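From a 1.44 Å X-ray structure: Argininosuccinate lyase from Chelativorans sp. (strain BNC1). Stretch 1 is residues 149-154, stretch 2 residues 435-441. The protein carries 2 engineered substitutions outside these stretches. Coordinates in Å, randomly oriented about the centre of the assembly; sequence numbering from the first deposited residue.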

ATOM      1  N   HIS A 149     -15.671  -8.569  34.903  1.00 17.45           N
ATOM      2  CA  HIS A 149     -15.689  -7.110  34.935  1.00 16.49           C
ATOM      3  C   HIS A 149     -17.034  -6.520  34.540  1.00 16.76           C
ATOM      4  O   HIS A 149     -17.094  -5.415  34.002  1.00 17.10           O
ATOM      5  N   LEU A 150     -18.126  -7.201  34.886  1.00 16.30           N
ATOM      6  CA  LEU A 150     -19.454  -6.687  34.590  1.00 17.34           C
ATOM      7  C   LEU A 150     -19.786  -5.463  35.426  1.00 17.18           C
ATOM      8  O   LEU A 150     -20.682  -4.693  35.052  1.00 17.97           O
ATOM      9  N   ASP A 151     -19.117  -5.301  36.570  1.00 17.51           N
ATOM     10  CA  ASP A 151     -19.357  -4.190  37.480  1.00 20.60           C
ATOM     11  C   ASP A 151     -18.233  -3.161  37.454  1.00 18.15           C
ATOM     12  O   ASP A 151     -18.210  -2.262  38.300  1.00 19.29           O
ATOM     13  N   THR A 152     -17.269  -3.295  36.545  1.00 16.14           N
ATOM     14  CA  THR A 152     -16.106  -2.407  36.525  1.00 16.14           C
ATOM     15  C   THR A 152     -16.459  -1.166  35.708  1.00 16.13           C
ATOM     16  O   THR A 152     -16.146  -1.047  34.524  1.00 15.30           O
ATOM     17  N   VAL A 153     -17.125  -0.216  36.373  1.00 15.95           N
ATOM     18  CA  VAL A 153     -17.556   1.002  35.692  1.00 16.32           C
ATOM     19  C   VAL A 153     -16.355   1.822  35.239  1.00 15.83           C
ATOM     20  O   VAL A 153     -15.373   1.995  35.970  1.00 16.58           O
ATOM     21  N   MET A 154     -16.437   2.343  34.017  1.00 14.60           N
ATOM     22  CA  MET A 154     -15.363   3.135  33.433  1.00 14.44           C
ATOM     23  C   MET A 154     -15.976   3.889  32.265  1.00 15.34           C
ATOM     24  O   MET A 154     -17.073   3.564  31.812  1.00 17.42           O
ATOM     25  N   ASP A 435     -25.321   9.839  38.468  1.00 22.75           N
ATOM     26  CA  ASP A 435     -24.706   8.676  39.094  1.00 22.03           C
ATOM     27  C   ASP A 435     -24.201   7.772  37.980  1.00 21.38           C
ATOM     28  O   ASP A 435     -25.016   7.247  37.206  1.00 21.36           O
ATOM     29  N   PRO A 436     -22.883   7.566  37.836  1.00 20.95           N
ATOM     30  CA  PRO A 436     -22.402   6.818  36.664  1.00 19.74           C
ATOM     31  C   PRO A 436     -22.844   5.371  36.649  1.00 18.90           C
ATOM     32  O   PRO A 436     -22.970   4.783  35.567  1.00 19.72           O
ATOM     33  N   TRP A 437     -23.049   4.755  37.817  1.00 18.67           N
ATOM     34  CA  TRP A 437     -23.542   3.385  37.823  1.00 17.97           C
ATOM     35  C   TRP A 437     -24.983   3.333  37.333  1.00 17.24           C
ATOM     36  O   TRP A 437     -25.355   2.407  36.601  1.00 17.22           O
ATOM     37  N   GLN A 438     -25.801   4.324  37.709  1.00 18.48           N
ATOM     38  CA  GLN A 438     -27.149   4.401  37.149  1.00 18.79           C
ATOM     39  C   GLN A 438     -27.117   4.644  35.643  1.00 18.67           C
ATOM     40  O   GLN A 438     -28.015   4.185  34.927  1.00 19.35           O
ATOM     41  N   ASN A 439     -26.106   5.368  35.138  1.00 19.07           N
ATOM     42  CA  ASN A 439     -25.978   5.515  33.689  1.00 18.16           C
ATOM     43  C   ASN A 439     -25.805   4.147  33.040  1.00 18.05           C
ATOM     44  O   ASN A 439     -26.356   3.878  31.964  1.00 19.15           O
ATOM     45  N   VAL A 440     -25.000   3.279  33.664  1.00 16.82           N
ATOM     46  CA  VAL A 440     -24.780   1.943  33.127  1.00 16.02           C
ATOM     47  C   VAL A 440     -26.060   1.128  33.202  1.00 16.39           C
ATOM     48  O   VAL A 440     -26.487   0.518  32.216  1.00 17.80           O
ATOM     49  N   LEU A 441     -26.712   1.137  34.369  1.00 17.13           N
ATOM     50  CA  LEU A 441     -27.912   0.328  34.558  1.00 18.05           C
ATOM     51  C   LEU A 441     -29.029   0.738  33.607  1.00 18.65           C
ATOM     52  O   LEU A 441     -29.803  -0.113  33.144  1.00 20.25           O
TER

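The contact between the two stretches is small, 212 Å² summed over both sides, and rests mainly on Trp437 and Val153, which lose 72 and 66 Å² respectively. Val153 CA and Trp437 CA, 6.8 Å apart, are the nearest pair across the stretches, although touching residues are at least 283 positions apart in sequence.

Val153, at the start of a strand, is buried, and its CA-to-CB bond points toward the helix. With chi1 at 63° (p), Val153 CG2 lies 4.1 Å from Val440 CG2 and 4.4 Å from Pro436 CB, while Val153 CB lies 4.1 Å from Trp437 CE3. The CA-to-CB bonds of Pro436 and Val440 also point toward stretch 1; the two residues are four apart, about one helical turn, which explains how a single valine can meet both. Val440 adopts chi1 170° (t).

The CA-to-CB bond of Trp437 points sideways, but chi1 of -175° (t) and chi2 of -121° bring the end of its indole nearer to stretch 1. There Trp437 CH2 lies 3.9 Å from Leu150 O, which sits at the ring edge near its plane, and 3.6 Å from Asp151 OD1, which approaches obliquely. The CA-to-CB bond of Asp151 points sideways, with chi1 -64° (m), and a further 28 Å² of Asp151 is covered. These are contacts between carbon and oxygen; no hydrogen bond crosses between the stretches.

Polar side chains instead brace each stretch internally. In the type I turn from His149 to Thr152, His149 ND1 and Thr152 OG1 are hydrogen-bonded at 2.7 Å, and the CA-to-CB bond of Thr152 points away from the helix. Asp435 caps the helix: Asp435 OD1 accepts weak bonds from Trp437 N at 2.9 Å and Gln438 N at 3.3 Å. Asn439 ND2 donates to Asp435 O at 2.9 Å, tying a side chain within the helix back to its N-cap residue.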

ATOM      1  CB  HIS A 149     -14.538  -6.540  34.117  1.00 16.08           C
ATOM      2  CG  HIS A 149     -13.223  -6.787  34.767  1.00 16.80           C
ATOM      3  ND1 HIS A 149     -12.782  -6.053  35.846  1.00 17.64           N
ATOM      4  CD2 HIS A 149     -12.294  -7.748  34.557  1.00 17.80           C
ATOM      5  CE1 HIS A 149     -11.619  -6.529  36.253  1.00 17.92           C
ATOM      6  NE2 HIS A 149     -11.298  -7.555  35.483  1.00 17.46           N
ATOM      7  CB  LEU A 150     -20.495  -7.767  34.885  1.00 19.95           C
ATOM      8  CG  LEU A 150     -20.407  -9.027  34.019  1.00 24.51           C
ATOM      9  CD1 LEU A 150     -21.407 -10.082  34.486  1.00 28.06           C
ATOM     10  CD2 LEU A 150     -20.628  -8.696  32.558  1.00 26.41           C
ATOM     11  CB  ASP A 151     -19.508  -4.683  38.925  1.00 32.81           C
ATOM     12  CG  ASP A 151     -20.707  -5.580  39.126  1.00 53.99           C
ATOM     13  OD1 ASP A 151     -21.712  -5.411  38.410  1.00 61.14           O
ATOM     14  OD2 ASP A 151     -20.642  -6.455  40.015  1.00 66.79           O
ATOM     15  CB  THR A 152     -14.895  -3.145  35.969  1.00 16.98           C
ATOM     16  OG1 THR A 152     -14.622  -4.277  36.806  1.00 17.63           O
ATOM     17  CG2 THR A 152     -13.673  -2.252  35.950  1.00 16.77           C
ATOM     18  CB  VAL A 153     -18.506   1.801  36.600  1.00 18.91           C
ATOM     19  CG1 VAL A 153     -17.812   2.251  37.865  1.00 22.06           C
ATOM     20  CG2 VAL A 153     -19.068   3.016  35.857  1.00 18.91           C
ATOM     21  CB  MET A 154     -14.213   2.260  32.952  1.00 13.48           C
ATOM     22  CG  MET A 154     -14.524   1.470  31.689  1.00 14.32           C
ATOM     23  SD  MET A 154     -13.098   0.501  31.125  1.00 15.12           S
ATOM     24  CE  MET A 154     -13.590   0.156  29.429  1.00 16.77           C
ATOM     25  CB  ASP A 435     -25.767   7.963  39.931  1.00 23.08           C
ATOM     26  CG  ASP A 435     -25.237   6.726  40.627  1.00 24.83           C
ATOM     27  OD1 ASP A 435     -24.297   6.084  40.122  1.00 25.16           O
ATOM     28  OD2 ASP A 435     -25.793   6.374  41.692  1.00 26.85           O
ATOM     29  CB  PRO A 436     -20.871   6.949  36.750  1.00 20.13           C
ATOM     30  CG  PRO A 436     -20.599   7.198  38.200  1.00 22.23           C
ATOM     31  CD  PRO A 436     -21.773   7.971  38.728  1.00 22.86           C
ATOM     32  CB  TRP A 437     -23.416   2.765  39.214  1.00 19.02           C
ATOM     33  CG  TRP A 437     -23.807   1.311  39.232  1.00 20.63           C
ATOM     34  CD1 TRP A 437     -24.790   0.725  39.977  1.00 24.33           C
ATOM     35  CD2 TRP A 437     -23.234   0.267  38.438  1.00 20.87           C
ATOM     36  NE1 TRP A 437     -24.857  -0.624  39.703  1.00 24.55           N
ATOM     37  CE2 TRP A 437     -23.905  -0.928  38.763  1.00 21.99           C
ATOM     38  CE3 TRP A 437     -22.207   0.226  37.484  1.00 21.84           C
ATOM     39  CZ2 TRP A 437     -23.588  -2.147  38.169  1.00 22.84           C
ATOM     40  CZ3 TRP A 437     -21.897  -0.985  36.901  1.00 23.76           C
ATOM     41  CH2 TRP A 437     -22.584  -2.153  37.242  1.00 23.47           C
ATOM     42  CB  GLN A 438     -28.000   5.454  37.857  1.00 21.01           C
ATOM     43  CG  GLN A 438     -28.246   5.152  39.325  1.00 28.57           C
ATOM     44  CD  GLN A 438     -28.924   3.814  39.556  1.00 47.40           C
ATOM     45  OE1 GLN A 438     -29.929   3.493  38.925  1.00 57.10           O
ATOM     46  NE2 GLN A 438     -28.367   3.025  40.464  1.00 56.25           N
ATOM     47  CB  ASN A 439     -24.765   6.382  33.315  1.00 17.68           C
ATOM     48  CG  ASN A 439     -25.041   7.861  33.379  1.00 18.91           C
ATOM     49  OD1 ASN A 439     -24.799   8.581  32.411  1.00 20.18           O
ATOM     50  ND2 ASN A 439     -25.508   8.328  34.517  1.00 19.41           N
ATOM     51  CB  VAL A 440     -23.624   1.254  33.874  1.00 16.32           C
ATOM     52  CG1 VAL A 440     -23.554  -0.199  33.500  1.00 16.67           C
ATOM     53  CG2 VAL A 440     -22.298   1.944  33.542  1.00 17.22           C
ATOM     54  CB  LEU A 441     -28.376   0.428  36.009  1.00 18.77           C
ATOM     55  CG  LEU A 441     -27.466  -0.207  37.055  1.00 19.89           C
ATOM     56  CD1 LEU A 441     -28.082  -0.064  38.458  1.00 21.15           C
ATOM     57  CD2 LEU A 441     -27.202  -1.657  36.725  1.00 20.68           C
TER